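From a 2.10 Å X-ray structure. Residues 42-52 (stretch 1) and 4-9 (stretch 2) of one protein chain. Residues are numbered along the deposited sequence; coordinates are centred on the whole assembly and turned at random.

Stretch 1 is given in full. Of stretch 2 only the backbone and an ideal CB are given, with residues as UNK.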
# COMPACT_ATOMS: atom_id res chain seq x y z
N PRO B 42 3.33 13.18 0.66
CA PRO B 42 2.58 13.19 -0.60
C PRO B 42 3.37 13.39 -1.87
O PRO B 42 3.21 12.65 -2.83
CB PRO B 42 1.54 14.29 -0.38
CG PRO B 42 2.23 15.22 0.57
CD PRO B 42 2.85 14.26 1.54
N GLU B 43 4.23 14.41 -1.87
CA GLU B 43 5.03 14.70 -3.04
C GLU B 43 5.93 13.50 -3.41
O GLU B 43 6.15 13.22 -4.59
CB GLU B 43 5.86 15.98 -2.78
CG GLU B 43 5.26 17.31 -3.35
CD GLU B 43 3.94 17.78 -2.70
OE1 GLU B 43 2.92 17.05 -2.77
OE2 GLU B 43 3.91 18.91 -2.13
N VAL B 44 6.39 12.77 -2.39
CA VAL B 44 7.26 11.60 -2.58
C VAL B 44 6.49 10.31 -2.90
O VAL B 44 6.89 9.54 -3.78
CB VAL B 44 8.10 11.34 -1.31
CG1 VAL B 44 9.19 10.34 -1.61
CG2 VAL B 44 8.67 12.65 -0.79
N ALA B 45 5.41 10.07 -2.17
CA ALA B 45 4.60 8.87 -2.35
C ALA B 45 3.95 8.82 -3.73
O ALA B 45 3.85 7.77 -4.35
CB ALA B 45 3.54 8.81 -1.27
N ALA B 46 3.51 9.98 -4.22
CA ALA B 46 2.86 10.06 -5.51
C ALA B 46 3.84 9.71 -6.63
O ALA B 46 3.46 9.06 -7.61
CB ALA B 46 2.30 11.46 -5.71
N GLN B 47 5.09 10.14 -6.49
CA GLN B 47 6.11 9.84 -7.50
C GLN B 47 6.35 8.34 -7.55
O GLN B 47 6.42 7.74 -8.62
CB GLN B 47 7.43 10.55 -7.17
CG GLN B 47 7.31 12.05 -6.92
CD GLN B 47 6.59 12.81 -8.05
OE1 GLN B 47 5.36 12.75 -8.17
NE2 GLN B 47 7.37 13.52 -8.87
N ALA B 48 6.48 7.73 -6.37
CA ALA B 48 6.71 6.30 -6.26
C ALA B 48 5.61 5.47 -6.91
O ALA B 48 5.90 4.45 -7.51
CB ALA B 48 6.86 5.92 -4.80
N LEU B 49 4.35 5.89 -6.78
CA LEU B 49 3.25 5.13 -7.40
C LEU B 49 3.27 5.34 -8.91
O LEU B 49 2.91 4.45 -9.67
CB LEU B 49 1.87 5.52 -6.83
CG LEU B 49 0.68 4.59 -7.23
CD1 LEU B 49 0.88 3.21 -6.63
CD2 LEU B 49 -0.66 5.17 -6.76
N ALA B 50 3.69 6.52 -9.35
CA ALA B 50 3.78 6.82 -10.77
C ALA B 50 4.72 5.80 -11.40
O ALA B 50 4.38 5.16 -12.40
CB ALA B 50 4.33 8.21 -10.97
N TRP B 51 5.89 5.62 -10.82
CA TRP B 51 6.83 4.69 -11.41
C TRP B 51 6.37 3.23 -11.34
O TRP B 51 6.75 2.41 -12.18
CB TRP B 51 8.20 4.94 -10.79
CG TRP B 51 8.48 6.40 -10.92
CD1 TRP B 51 8.07 7.20 -11.95
CD2 TRP B 51 9.07 7.28 -9.96
NE1 TRP B 51 8.37 8.51 -11.69
CE2 TRP B 51 8.99 8.58 -10.48
CE3 TRP B 51 9.69 7.08 -8.72
CZ2 TRP B 51 9.47 9.69 -9.78
CZ3 TRP B 51 10.16 8.19 -8.02
CH2 TRP B 51 10.06 9.48 -8.57
N ALA B 52 5.51 2.93 -10.37
CA ALA B 52 4.99 1.57 -10.24
C ALA B 52 3.90 1.36 -11.30
O ALA B 52 3.64 0.23 -11.71
CB ALA B 52 4.42 1.36 -8.85
N UNK B 4 13.59 16.54 -2.43
CA UNK B 4 12.72 16.35 -3.62
C UNK B 4 12.59 14.86 -3.86
O UNK B 4 13.42 14.09 -3.39
CB UNK B 4 13.28 17.05 -4.86
N UNK B 5 11.55 14.45 -4.58
CA UNK B 5 11.38 13.04 -4.87
C UNK B 5 12.71 12.61 -5.50
O UNK B 5 13.06 13.06 -6.58
CB UNK B 5 10.18 12.77 -5.78
N UNK B 6 13.44 11.78 -4.78
CA UNK B 6 14.76 11.28 -5.16
C UNK B 6 15.11 10.63 -3.85
O UNK B 6 15.99 9.79 -3.73
CB UNK B 6 15.76 12.34 -5.64
N UNK B 7 14.38 11.13 -2.85
CA UNK B 7 14.43 10.76 -1.45
C UNK B 7 14.22 9.27 -1.22
O UNK B 7 14.78 8.69 -0.29
CB UNK B 7 13.38 11.55 -0.67
N UNK B 8 13.41 8.65 -2.07
CA UNK B 8 13.15 7.23 -1.95
C UNK B 8 14.46 6.43 -1.86
O UNK B 8 14.49 5.34 -1.30
CB UNK B 8 12.31 6.75 -3.14
N UNK B 9 15.54 6.98 -2.41
CA UNK B 9 16.85 6.33 -2.38
C UNK B 9 17.27 6.20 -0.92
O UNK B 9 17.72 5.15 -0.48
CB UNK B 9 17.89 7.11 -3.19

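Stretch 1 is a helix, and the side that it offers to the other segment is lined by Val-44, Gln-47, Ala-48 and Trp-51, a mostly apolar strip that favours packing over polar pairing.

Position 4 directs its CA-to-CB bond away from the helix, and its ideal CB has nothing of stretch 1 within 5.5 Å. Almost any residue could stand here, polar ones included. The deposited residue is Pro-4, whose ring makes no contact with the helix.

Position 5 is the opposite case. Its CA lies 4.9 Å from the CA of Val-44, and its CB points toward the helix, so that the ideal CB is already 3.2 Å from Gln-47 CG, a tight approach, and 4.3 Å from Trp-51 CH2. With phi/psi of -54/113 the backbone is extended rather than helical and demands no particular residue. The space ahead of CB is what limits the choice: a small residue fits best, alanine, perhaps serine, or glycine with no side chain at all. The residue is Ala-5. Its methyl CB lies 3.2 Å from Gln-47 CG and 4.3 Å from Trp-51 CH2, so it sits tightly against the Gln-47 stem, with the Trp-51 ring at a looser distance, and there is little room for anything longer in that direction.

Position 6 points away, with nothing of stretch 1 near its CB. A polar or charged residue suits such an open place. Glu-6 makes no contact with the helix, and its charge asks for no partner there.

Position 7 turns toward stretch 1 again, but with more room: its ideal CB is 4.5 Å from Val-44 CG1. An aliphatic residue would suit, as would a long side chain with an apolar stem that can run past the valine. Arg-7 is of the second kind. With chi1 to chi3 all t, its chain is extended; CD passes 4.0 Å from Val-44 CG2, and the guanidinium continues beyond, where NH2 is hydrogen-bonded elsewhere in the structure.

Position 8 has helical phi/psi of -51/-26 and a CB directed toward the helix, 5.0 Å from Val-44 CG1. That distance leaves space for a medium-sized apolar side chain, such as leucine, isoleucine or methionine, to reach Val-44, Ala-48 and Trp-51. The residue is Leu-8, with chi1 m and chi2 t. Its two methyls separate: CD2 meets Val-44 CG1 at 3.2 Å, whereas CD1 lies 3.5 Å from Ala-48 CB and 3.7 Å from Trp-51 CZ3, at the edge of the indole.

Position 9 is out of reach of stretch 1, and its helical backbone tolerates many residues. Ala-9, a good helix former, occupies it.

Stretch 2, residues 4-9: PAERLA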
# COMPACT_ATOMS: atom_id res chain seq x y z
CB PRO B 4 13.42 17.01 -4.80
CG PRO B 4 14.31 18.04 -4.09
CD PRO B 4 14.79 17.31 -2.80
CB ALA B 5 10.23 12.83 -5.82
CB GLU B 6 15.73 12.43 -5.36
CG GLU B 6 15.92 13.28 -4.10
CD GLU B 6 17.34 13.79 -3.93
OE1 GLU B 6 17.84 14.48 -4.85
OE2 GLU B 6 17.95 13.48 -2.88
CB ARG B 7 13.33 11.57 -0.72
CG ARG B 7 13.13 11.23 0.72
CD ARG B 7 12.01 12.05 1.32
NE ARG B 7 11.77 11.61 2.69
CZ ARG B 7 12.52 11.93 3.74
NH1 ARG B 7 13.57 12.72 3.58
NH2 ARG B 7 12.25 11.43 4.95
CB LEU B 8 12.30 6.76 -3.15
CG LEU B 8 10.95 7.49 -3.33
CD1 LEU B 8 10.24 6.95 -4.57
CD2 LEU B 8 10.06 7.29 -2.11
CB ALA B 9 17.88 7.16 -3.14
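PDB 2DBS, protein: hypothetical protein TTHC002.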